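PDB 6LKL: ABC transporter, solute-binding protein from Staphylococcus aureus, which probably serves as the extracellular solute-binding lipoprotein of an ABC importer and binds alpha-D-glucose 6-phosphate in its ligand site. Local coordinates for residues L3-P8 with V27-K32; V78-E83 with I255-S260; I147-H152 with K278-D283; K128-N133 with G180-G185. All coordinates share one frame; numbering follows the deposited sequence.

Contact 1: residues L3-P8 with V27-K32; sequences LTVYSP and VKIEIK
Val-27 opens the contact by laying its CG2 methyl against CB of Leu-3, 4.0 Å away. At Lys-28 the backbone takes over: its carbonyl O receives the N-H of Leu-3 at 2.9 Å. The ammonium of Lys-28 turns away to a salt bridge with Glu-22. Ile-29 pairs with Leu-3 in parallel register. Its CG1 runs beside Leu-3 CD2, and its CG2 sits 3.7 Å from CG2 of Val-5. Leu-3 and Val-5, two residues apart on the face that also carries Ile-31, thus both touch Ile-29. Glu-30 faces the other way, next to Thr-4. Its N bonds to Leu-3 O at 2.9 Å, and its O takes Val-5 N at 2.7 Å. The side chain starts with CG anti to the backbone N (chi1 176°) and stays extended, which brings OE1 alongside Thr-4. Thr-4 OG1 donates to Glu-30 OE1 over a long 3.3 Å, on the anti side of the carboxylate and 24° out of its plane. Ile-31 packs CG2 near Val-5 O. Lys-32 closes the ladder: its N bonds to Val-5 O at 2.8 Å, and its O accepts Ser-7 N at 3.0 Å. Lys-32 CD lies beside CE2 of Tyr-6, whose OH bonds to Gly-52 and Glu-46. This is the parallel pair of a beta-alpha-beta unit, strand 3-7, helix 11-25 and strand 29-33. Helix 11-25 packs on Ile-29 through Phe-21, helix 230-237 touches Leu-3 and Val-5 through Leu-233, and strand 54-56 pairs with the other edge of strand 3-7.

Contact 2: residues V78-E83 with I255-S260; sequences VTQQLE and IRKDVS
Gln-81 and Arg-256 lie opposite each other in a single backbone bridge, with their CA atoms 4.3 Å apart. Two hydrogen bonds flank this point. Lys-257 N donates to Gln-80 O at 2.7 Å, and Leu-82 N donates to Ile-255 O at 2.8 Å. The 3-10 segment that includes residues 78-80 ends here, and on the other side a type I beta turn runs from Arg-256 to Val-259. The turn brings Asp-258 back beside the side chain of Arg-256. The guanidinium grips the carboxylate side-on, NE to OD1 and NH2 to OD2, both at 2.8 Å. Each oxygen uses its syn lone pair, and both bonds lie near the guanidinium plane. This two-point grip fixes the rotation of the guanidinium, and NH1 has a further partner in Thr-238 O. The contact ties the loop leading into strand 93-105 to the loop that follows strand 253-254. These two strands pair in the mixed sheet of a protein of the periplasmic-binding-protein class. CB of Gln-80 rests over one face of the guanidinium, toward the rim. The bend at chi2 (-67°) turns the amide toward Asp-258, nearly upright to the carboxylate, with the planes 88° apart. The bond from Gln-80 NE2 to Asp-258 OD2 is weak, because its angle is only 121°. Lys-257 curls across Gln-80 and reaches Gln-81 O with NZ at 3.2 Å, from above the carbonyl plane. Arg-86 also donates to that oxygen. Ile-255 CG1 lies 3.5 Å from CD of Gln-81, and Leu-82 CD2 packs against CA of Lys-257.

Contact 3: residues I147-H152 with K278-D283; sequences IYSMHH and KSKLPD
His-152 has CG anti to its carbonyl carbon (chi1 -75°), and this carries the imidazole across to the backbone of Lys-280. The contact joins the C-terminal end of helix 138-151 to the long loop that leads into helix 286-293 of this solute-binding protein. His-152 is the first residue to leave the helix, with positive phi. Its NE2 donates to Lys-280 O at 3.0 Å. The bond is bent, with an N-H...O angle of 141°. The donor sits in the carbonyl plane, on a lone pair, although the oxygen is somewhat tilted from the ring plane. The side chain of Lys-280 heads for the carbonyls of the last helical turn. Its CE is modelled too close to Ser-149 O, so the bond from Lys-280 NZ to Met-150 O, 3.1 Å as built, is doubtful in detail. One water donates to Ser-149 OG and accepts a weak bond from Lys-280 NZ; Ser-149 OG is also bonded to Ala-146 O. Pro-282 points toward the helix and slides past the ring of Tyr-148 in the opposite direction. Arg-145 from the same helix binds the proline carbonyl. The closest apolar approach is Pro-282 CB to Tyr-148 CD2, at 3.9 Å.

Contact 4: residues K128-N133 with G180-G185; sequences KIAYSN and GKYYAG
The Tyr-182 ring is sandwiched, with Ala-130 CB over one face and Lys-181 CG over the opposite face, while Lys-128 O lies at its edge. It lies where strands 129-132 and 184-188 come together as parallel neighbours in the mixed sheet. The methyl of Ala-130 makes a CH-pi contact, 3.9 Å from the ring centroid and 15° off the normal. Tyr-183 is met differently: its ring edge faces the aliphatic part of Lys-128, with CE2 3.5 Å from CD of the lysine. The two side chains lie side by side and point the same way; the extended lysine chain follows the ring edge. Ahead of the second strand, helix 170-178 ends in a Schellman motif at Gly-180. Strand 165-167 pairs with the other edge of strand 129-132, and its Met-165 and Leu-167 also touch Tyr-182. Tyr-183 N bonds to Lys-128 O at 2.8 Å. Ile-129 has CG1 between the backbone N and the carbonyl carbon (chi1 59°), which leaves CG2 to rest 4.0 Å from Ala-184 CB. Further along, Ala-130 pairs with Gly-185, and Ala-130 N donates to Ala-184 O at 3.1 Å.

Overall arrangement
Contacts 1 and 4 are both parallel strand pairs that reach the same mixed sheet. They lie on opposite sides of the chain's centre, with their own centres 33 Å apart. Contact 4 is the most buried and adds two tyrosine rings to a short backbone pairing. Contact 1 has the fuller backbone ladder, with apolar residues on one face and polar ones on the other. Contacts 2 and 3 are loop contacts, partly buried like contact 1, and depend more on polar side chains. Contact 2 uses a backbone bridge and an arginine-aspartate pair, while contact 3 uses side chains at a helix end. Both draw on the chain after strand 253-254. Contact 3 comes within about 7 Å, nearest atoms, of both contact 2 and contact 4.

Contact 1: residues L3-P8 with V27-K32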
# COMPACT_ATOMS: atom_id res chain seq x y z
N LEU A 3 -2.75 15.90 18.80
CA LEU A 3 -1.83 15.41 17.78
C LEU A 3 -2.64 14.88 16.60
O LEU A 3 -3.43 13.95 16.76
CB LEU A 3 -0.93 14.31 18.37
CG LEU A 3 -0.04 13.48 17.44
CD1 LEU A 3 1.01 14.33 16.76
CD2 LEU A 3 0.61 12.36 18.24
N THR A 4 -2.46 15.49 15.44
CA THR A 4 -3.30 15.21 14.28
C THR A 4 -2.56 14.29 13.31
O THR A 4 -1.42 14.56 12.93
CB THR A 4 -3.70 16.51 13.58
OG1 THR A 4 -4.42 17.34 14.49
CG2 THR A 4 -4.58 16.22 12.38
N VAL A 5 -3.22 13.20 12.92
CA VAL A 5 -2.64 12.17 12.06
C VAL A 5 -3.50 12.04 10.80
O VAL A 5 -4.71 11.79 10.90
CB VAL A 5 -2.54 10.82 12.79
CG1 VAL A 5 -2.01 9.74 11.87
CG2 VAL A 5 -1.66 10.95 14.02
N TYR A 6 -2.88 12.23 9.64
CA TYR A 6 -3.49 11.82 8.38
C TYR A 6 -3.24 10.33 8.16
O TYR A 6 -2.10 9.86 8.32
CB TYR A 6 -2.91 12.58 7.19
CG TYR A 6 -2.87 14.09 7.30
CD1 TYR A 6 -1.82 14.73 7.94
CD2 TYR A 6 -3.86 14.87 6.71
CE1 TYR A 6 -1.77 16.11 8.03
CE2 TYR A 6 -3.81 16.25 6.79
CZ TYR A 6 -2.77 16.86 7.45
OH TYR A 6 -2.72 18.24 7.53
N SER A 7 -4.28 9.58 7.79
CA SER A 7 -4.07 8.17 7.50
C SER A 7 -5.08 7.63 6.48
O SER A 7 -6.29 7.85 6.65
CB SER A 7 -4.17 7.34 8.78
OG SER A 7 -3.95 5.96 8.51
N PRO A 8 -4.62 6.94 5.43
CA PRO A 8 -5.55 6.23 4.54
C PRO A 8 -6.04 4.91 5.10
O PRO A 8 -6.86 4.25 4.45
CB PRO A 8 -4.71 6.02 3.28
CG PRO A 8 -3.33 5.85 3.80
CD PRO A 8 -3.23 6.85 4.93
N VAL A 27 -1.78 12.12 25.46
CA VAL A 27 -2.07 12.99 24.33
C VAL A 27 -3.25 12.38 23.58
O VAL A 27 -3.40 11.16 23.51
CB VAL A 27 -0.84 13.16 23.41
CG1 VAL A 27 -0.43 11.82 22.80
CG2 VAL A 27 -1.09 14.20 22.34
N LYS A 28 -4.09 13.25 23.02
CA LYS A 28 -5.21 12.82 22.20
C LYS A 28 -4.79 12.88 20.74
O LYS A 28 -4.19 13.87 20.30
CB LYS A 28 -6.44 13.69 22.44
CG LYS A 28 -7.75 13.08 21.96
CD LYS A 28 -8.17 11.87 22.79
CE LYS A 28 -9.42 11.20 22.22
NZ LYS A 28 -9.18 10.56 20.89
N ILE A 29 -5.11 11.83 19.99
CA ILE A 29 -4.83 11.78 18.56
C ILE A 29 -6.14 12.00 17.81
O ILE A 29 -7.16 11.39 18.14
CB ILE A 29 -4.17 10.45 18.16
CG1 ILE A 29 -2.72 10.42 18.64
CG2 ILE A 29 -4.24 10.24 16.64
CD1 ILE A 29 -2.03 9.09 18.47
N GLU A 30 -6.10 12.88 16.81
CA GLU A 30 -7.18 13.05 15.86
C GLU A 30 -6.73 12.50 14.52
O GLU A 30 -5.60 12.74 14.09
CB GLU A 30 -7.57 14.53 15.74
CG GLU A 30 -8.63 14.83 14.70
CD GLU A 30 -8.67 16.30 14.31
OE1 GLU A 30 -7.68 17.02 14.58
OE2 GLU A 30 -9.68 16.74 13.73
N ILE A 31 -7.62 11.75 13.87
CA ILE A 31 -7.31 11.08 12.62
C ILE A 31 -8.12 11.73 11.51
O ILE A 31 -9.35 11.82 11.61
CB ILE A 31 -7.59 9.57 12.70
CG1 ILE A 31 -6.85 8.95 13.89
CG2 ILE A 31 -7.17 8.89 11.40
CD1 ILE A 31 -7.30 7.54 14.23
N LYS A 32 -7.44 12.16 10.45
CA LYS A 32 -8.09 12.61 9.22
C LYS A 32 -8.00 11.48 8.20
O LYS A 32 -6.89 11.03 7.87
CB LYS A 32 -7.46 13.90 8.71
CG LYS A 32 -7.66 15.07 9.67
CD LYS A 32 -7.23 16.41 9.09
CE LYS A 32 -7.85 17.56 9.89
NZ LYS A 32 -7.34 18.91 9.51

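Contact 2: residues V78-E83 with I255-S260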
# COMPACT_ATOMS: atom_id res chain seq x y z
N VAL A 78 15.92 2.93 11.94
CA VAL A 78 16.25 2.67 10.54
C VAL A 78 17.35 1.61 10.43
O VAL A 78 17.30 0.75 9.54
CB VAL A 78 16.64 3.97 9.81
CG1 VAL A 78 15.45 4.91 9.74
CG2 VAL A 78 17.84 4.64 10.47
N THR A 79 18.35 1.66 11.31
CA THR A 79 19.42 0.67 11.25
C THR A 79 18.92 -0.74 11.51
O THR A 79 19.61 -1.70 11.18
CB THR A 79 20.54 1.03 12.23
OG1 THR A 79 20.04 0.97 13.57
CG2 THR A 79 21.08 2.42 11.95
N GLN A 80 17.73 -0.88 12.10
CA GLN A 80 17.12 -2.18 12.32
C GLN A 80 16.10 -2.55 11.24
O GLN A 80 15.37 -3.53 11.40
CB GLN A 80 16.47 -2.24 13.70
CG GLN A 80 17.41 -2.69 14.82
CD GLN A 80 17.84 -4.14 14.68
OE1 GLN A 80 18.68 -4.47 13.84
NE2 GLN A 80 17.29 -5.01 15.51
N GLN A 81 16.02 -1.78 10.16
CA GLN A 81 15.06 -2.04 9.09
C GLN A 81 15.72 -2.85 7.98
O GLN A 81 16.92 -2.73 7.71
CB GLN A 81 14.51 -0.74 8.50
CG GLN A 81 13.55 0.01 9.42
CD GLN A 81 12.90 1.20 8.74
OE1 GLN A 81 13.21 1.54 7.60
NE2 GLN A 81 11.97 1.85 9.44
N LEU A 82 14.91 -3.69 7.33
CA LEU A 82 15.36 -4.45 6.17
C LEU A 82 15.99 -3.52 5.15
O LEU A 82 15.40 -2.51 4.75
CB LEU A 82 14.17 -5.20 5.55
CG LEU A 82 13.47 -6.20 6.49
CD1 LEU A 82 12.17 -6.69 5.88
CD2 LEU A 82 14.38 -7.37 6.82
N GLU A 83 17.21 -3.86 4.73
CA GLU A 83 18.01 -2.94 3.91
C GLU A 83 17.35 -2.64 2.57
O GLU A 83 17.47 -1.52 2.06
CB GLU A 83 19.40 -3.52 3.67
CG GLU A 83 20.25 -3.68 4.92
CD GLU A 83 21.72 -3.89 4.58
OE1 GLU A 83 22.02 -4.25 3.42
OE2 GLU A 83 22.57 -3.71 5.48
N ILE A 255 8.71 -4.02 8.75
CA ILE A 255 9.89 -3.43 8.14
C ILE A 255 11.18 -3.79 8.86
O ILE A 255 12.27 -3.47 8.36
CB ILE A 255 9.70 -1.90 8.08
CG1 ILE A 255 10.79 -1.22 7.23
CG2 ILE A 255 9.67 -1.30 9.48
CD1 ILE A 255 10.80 -1.63 5.78
N ARG A 256 11.09 -4.46 10.01
CA ARG A 256 12.24 -4.67 10.88
C ARG A 256 12.95 -5.99 10.62
O ARG A 256 12.32 -7.03 10.39
CB ARG A 256 11.82 -4.62 12.35
CG ARG A 256 11.41 -3.24 12.85
CD ARG A 256 11.06 -3.26 14.33
NE ARG A 256 12.23 -3.51 15.17
CZ ARG A 256 12.97 -2.56 15.75
NH1 ARG A 256 12.66 -1.27 15.62
NH2 ARG A 256 14.02 -2.90 16.48
N LYS A 257 14.29 -5.93 10.66
CA LYS A 257 15.12 -7.13 10.63
C LYS A 257 14.72 -8.13 11.71
O LYS A 257 14.65 -9.33 11.47
CB LYS A 257 16.58 -6.73 10.84
CG LYS A 257 17.19 -5.84 9.79
CD LYS A 257 18.56 -5.38 10.25
CE LYS A 257 19.64 -5.57 9.20
NZ LYS A 257 19.53 -4.58 8.10
N ASP A 258 14.50 -7.63 12.93
CA ASP A 258 14.35 -8.45 14.12
C ASP A 258 12.90 -8.83 14.41
O ASP A 258 12.58 -9.19 15.55
CB ASP A 258 14.97 -7.73 15.32
CG ASP A 258 14.35 -6.37 15.56
OD1 ASP A 258 13.30 -6.07 14.95
OD2 ASP A 258 14.91 -5.59 16.36
N VAL A 259 12.03 -8.76 13.42
CA VAL A 259 10.64 -9.17 13.56
C VAL A 259 10.37 -10.23 12.49
O VAL A 259 10.70 -10.03 11.32
CB VAL A 259 9.66 -7.99 13.42
CG1 VAL A 259 8.22 -8.47 13.50
CG2 VAL A 259 9.93 -6.96 14.51
N SER A 260 9.76 -11.33 12.90
CA SER A 260 9.59 -12.46 12.00
C SER A 260 8.29 -12.31 11.23
O SER A 260 7.38 -11.57 11.62
CB SER A 260 9.58 -13.78 12.78
OG SER A 260 8.37 -13.91 13.51

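Contact 3: residues I147-H152 with K278-D283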
# COMPACT_ATOMS: atom_id res chain seq x y z
N ILE A 147 3.17 -3.71 -14.20
CA ILE A 147 3.02 -4.07 -15.61
C ILE A 147 4.08 -3.35 -16.44
O ILE A 147 4.70 -3.95 -17.33
CB ILE A 147 1.59 -3.74 -16.10
CG1 ILE A 147 0.59 -4.69 -15.44
CG2 ILE A 147 1.49 -3.83 -17.62
CD1 ILE A 147 -0.87 -4.27 -15.59
N TYR A 148 4.32 -2.07 -16.16
CA TYR A 148 5.36 -1.35 -16.88
C TYR A 148 6.72 -1.99 -16.65
O TYR A 148 7.56 -1.98 -17.55
CB TYR A 148 5.38 0.12 -16.45
CG TYR A 148 6.46 0.92 -17.14
CD1 TYR A 148 6.32 1.34 -18.46
CD2 TYR A 148 7.64 1.25 -16.48
CE1 TYR A 148 7.31 2.06 -19.09
CE2 TYR A 148 8.63 1.97 -17.10
CZ TYR A 148 8.46 2.38 -18.41
OH TYR A 148 9.45 3.10 -19.05
N SER A 149 6.95 -2.55 -15.46
CA SER A 149 8.27 -3.09 -15.15
C SER A 149 8.58 -4.39 -15.89
O SER A 149 9.74 -4.78 -15.94
CB SER A 149 8.40 -3.31 -13.65
OG SER A 149 7.79 -4.53 -13.26
N MET A 150 7.58 -5.04 -16.49
CA MET A 150 7.84 -6.30 -17.19
C MET A 150 8.81 -6.09 -18.35
O MET A 150 9.83 -6.78 -18.45
CB MET A 150 6.54 -6.92 -17.70
CG MET A 150 5.61 -7.42 -16.60
SD MET A 150 4.23 -8.40 -17.23
CE MET A 150 3.23 -7.16 -18.04
N HIS A 151 8.50 -5.13 -19.23
CA HIS A 151 9.34 -4.82 -20.39
C HIS A 151 9.65 -3.33 -20.50
O HIS A 151 10.24 -2.91 -21.51
CB HIS A 151 8.65 -5.30 -21.68
CG HIS A 151 8.24 -6.74 -21.64
ND1 HIS A 151 6.94 -7.14 -21.40
CD2 HIS A 151 8.95 -7.88 -21.84
CE1 HIS A 151 6.87 -8.45 -21.43
NE2 HIS A 151 8.07 -8.93 -21.69
N HIS A 152 9.29 -2.53 -19.50
CA HIS A 152 9.40 -1.07 -19.55
C HIS A 152 8.70 -0.50 -20.79
O HIS A 152 9.22 0.38 -21.48
CB HIS A 152 10.86 -0.64 -19.49
CG HIS A 152 11.45 -0.76 -18.12
ND1 HIS A 152 12.54 -0.02 -17.71
CD2 HIS A 152 11.09 -1.52 -17.06
CE1 HIS A 152 12.83 -0.33 -16.45
NE2 HIS A 152 11.96 -1.24 -16.04
N LYS A 278 15.00 -5.20 -8.36
CA LYS A 278 15.08 -3.81 -7.94
C LYS A 278 15.50 -2.91 -9.10
O LYS A 278 15.00 -1.79 -9.24
CB LYS A 278 16.04 -3.69 -6.76
CG LYS A 278 15.58 -4.53 -5.56
CD LYS A 278 14.40 -3.91 -4.81
CE LYS A 278 13.94 -4.83 -3.68
NZ LYS A 278 13.13 -5.98 -4.18
N SER A 279 16.42 -3.40 -9.92
CA SER A 279 16.89 -2.65 -11.08
C SER A 279 15.80 -2.56 -12.14
O SER A 279 16.07 -2.18 -13.28
CB SER A 279 18.14 -3.30 -11.67
OG SER A 279 17.82 -4.49 -12.36
N LYS A 280 14.58 -2.92 -11.76
CA LYS A 280 13.45 -2.88 -12.68
C LYS A 280 12.44 -1.83 -12.25
O LYS A 280 11.88 -1.11 -13.07
CB LYS A 280 12.78 -4.25 -12.76
CG LYS A 280 13.24 -5.11 -13.92
CD LYS A 280 12.45 -6.40 -14.02
CE LYS A 280 11.34 -6.31 -15.05
NZ LYS A 280 11.04 -7.63 -15.67
N LEU A 281 12.21 -1.75 -10.94
CA LEU A 281 11.27 -0.78 -10.39
C LEU A 281 11.50 0.60 -11.01
O LEU A 281 12.54 1.22 -10.78
CB LEU A 281 11.42 -0.69 -8.87
CG LEU A 281 11.16 -2.00 -8.11
CD1 LEU A 281 11.64 -1.88 -6.67
CD2 LEU A 281 9.68 -2.36 -8.16
N PRO A 282 10.53 1.06 -11.80
CA PRO A 282 10.65 2.36 -12.48
C PRO A 282 10.93 3.47 -11.48
O PRO A 282 10.18 3.67 -10.52
CB PRO A 282 9.28 2.54 -13.15
CG PRO A 282 8.36 1.59 -12.49
CD PRO A 282 9.16 0.51 -11.83
N ASP A 283 12.02 4.20 -11.71
CA ASP A 283 12.42 5.31 -10.84
C ASP A 283 11.85 6.61 -11.40
O ASP A 283 12.56 7.48 -11.91
CB ASP A 283 13.94 5.36 -10.72
CG ASP A 283 14.41 6.36 -9.68
OD1 ASP A 283 13.58 6.82 -8.88
OD2 ASP A 283 15.62 6.67 -9.67
O HOH W 1 8.72 -7.44 -13.68

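Contact 4: residues K128-N133 with G180-G185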
# COMPACT_ATOMS: atom_id res chain seq x y z
N LYS A 128 -13.59 -9.20 -18.46
CA LYS A 128 -14.14 -9.95 -17.33
C LYS A 128 -13.16 -9.97 -16.16
O LYS A 128 -13.25 -10.83 -15.29
CB LYS A 128 -14.48 -11.37 -17.77
CG LYS A 128 -15.63 -11.42 -18.77
CD LYS A 128 -15.98 -12.81 -19.25
CE LYS A 128 -17.16 -12.77 -20.22
NZ LYS A 128 -17.52 -14.12 -20.72
N ILE A 129 -12.21 -9.03 -16.15
CA ILE A 129 -11.31 -8.80 -15.04
C ILE A 129 -11.30 -7.30 -14.76
O ILE A 129 -11.76 -6.50 -15.57
CB ILE A 129 -9.89 -9.33 -15.32
CG1 ILE A 129 -9.32 -8.64 -16.56
CG2 ILE A 129 -9.94 -10.85 -15.50
CD1 ILE A 129 -7.94 -9.10 -16.95
N ALA A 130 -10.77 -6.93 -13.60
CA ALA A 130 -10.93 -5.57 -13.12
C ALA A 130 -9.69 -5.09 -12.38
O ALA A 130 -8.95 -5.87 -11.78
CB ALA A 130 -12.15 -5.45 -12.20
N TYR A 131 -9.48 -3.78 -12.43
CA TYR A 131 -8.47 -3.09 -11.64
C TYR A 131 -9.07 -1.75 -11.22
O TYR A 131 -10.14 -1.35 -11.69
CB TYR A 131 -7.17 -2.89 -12.43
CG TYR A 131 -7.31 -1.93 -13.59
CD1 TYR A 131 -8.09 -2.25 -14.69
CD2 TYR A 131 -6.65 -0.71 -13.59
CE1 TYR A 131 -8.22 -1.37 -15.75
CE2 TYR A 131 -6.77 0.18 -14.66
CZ TYR A 131 -7.56 -0.17 -15.73
OH TYR A 131 -7.69 0.70 -16.79
N SER A 132 -8.37 -1.05 -10.33
CA SER A 132 -8.83 0.24 -9.85
C SER A 132 -8.03 1.37 -10.49
O SER A 132 -6.84 1.21 -10.80
CB SER A 132 -8.74 0.33 -8.32
OG SER A 132 -7.43 0.04 -7.86
N ASN A 133 -8.69 2.50 -10.67
CA ASN A 133 -8.16 3.68 -11.34
C ASN A 133 -6.78 4.04 -10.82
O ASN A 133 -6.64 4.43 -9.65
CB ASN A 133 -9.13 4.85 -11.14
CG ASN A 133 -8.75 6.08 -11.94
OD1 ASN A 133 -7.62 6.21 -12.43
ND2 ASN A 133 -9.69 7.00 -12.07
N GLY A 180 -18.20 -12.86 -7.63
CA GLY A 180 -18.38 -13.51 -8.90
C GLY A 180 -18.71 -12.61 -10.07
O GLY A 180 -19.10 -13.11 -11.13
N LYS A 181 -18.55 -11.29 -9.93
CA LYS A 181 -18.81 -10.40 -11.06
C LYS A 181 -17.67 -10.43 -12.06
O LYS A 181 -17.89 -10.19 -13.25
CB LYS A 181 -19.04 -8.97 -10.56
CG LYS A 181 -19.49 -7.98 -11.63
CD LYS A 181 -19.70 -6.59 -11.03
CE LYS A 181 -20.29 -5.60 -12.04
NZ LYS A 181 -19.94 -5.92 -13.45
N TYR A 182 -16.45 -10.72 -11.60
CA TYR A 182 -15.28 -10.81 -12.46
C TYR A 182 -14.50 -12.08 -12.13
O TYR A 182 -14.54 -12.56 -10.99
CB TYR A 182 -14.35 -9.59 -12.30
CG TYR A 182 -15.00 -8.26 -12.63
CD1 TYR A 182 -15.27 -7.90 -13.95
CD2 TYR A 182 -15.34 -7.36 -11.63
CE1 TYR A 182 -15.86 -6.68 -14.25
CE2 TYR A 182 -15.93 -6.14 -11.93
CZ TYR A 182 -16.18 -5.81 -13.24
OH TYR A 182 -16.77 -4.60 -13.54
N TYR A 183 -13.78 -12.61 -13.13
CA TYR A 183 -12.92 -13.77 -12.91
C TYR A 183 -11.76 -13.43 -11.98
O TYR A 183 -11.33 -14.27 -11.18
CB TYR A 183 -12.35 -14.28 -14.23
CG TYR A 183 -13.30 -15.07 -15.09
CD1 TYR A 183 -13.53 -16.42 -14.83
CD2 TYR A 183 -13.93 -14.50 -16.18
CE1 TYR A 183 -14.39 -17.16 -15.62
CE2 TYR A 183 -14.79 -15.23 -16.97
CZ TYR A 183 -15.01 -16.56 -16.69
OH TYR A 183 -15.87 -17.28 -17.49
N ALA A 184 -11.22 -12.22 -12.09
CA ALA A 184 -9.98 -11.88 -11.40
C ALA A 184 -9.84 -10.37 -11.38
O ALA A 184 -10.49 -9.65 -12.15
CB ALA A 184 -8.77 -12.53 -12.07
N GLY A 185 -8.97 -9.89 -10.50
CA GLY A 185 -8.74 -8.46 -10.40
C GLY A 185 -7.42 -8.16 -9.71
O GLY A 185 -6.80 -9.03 -9.11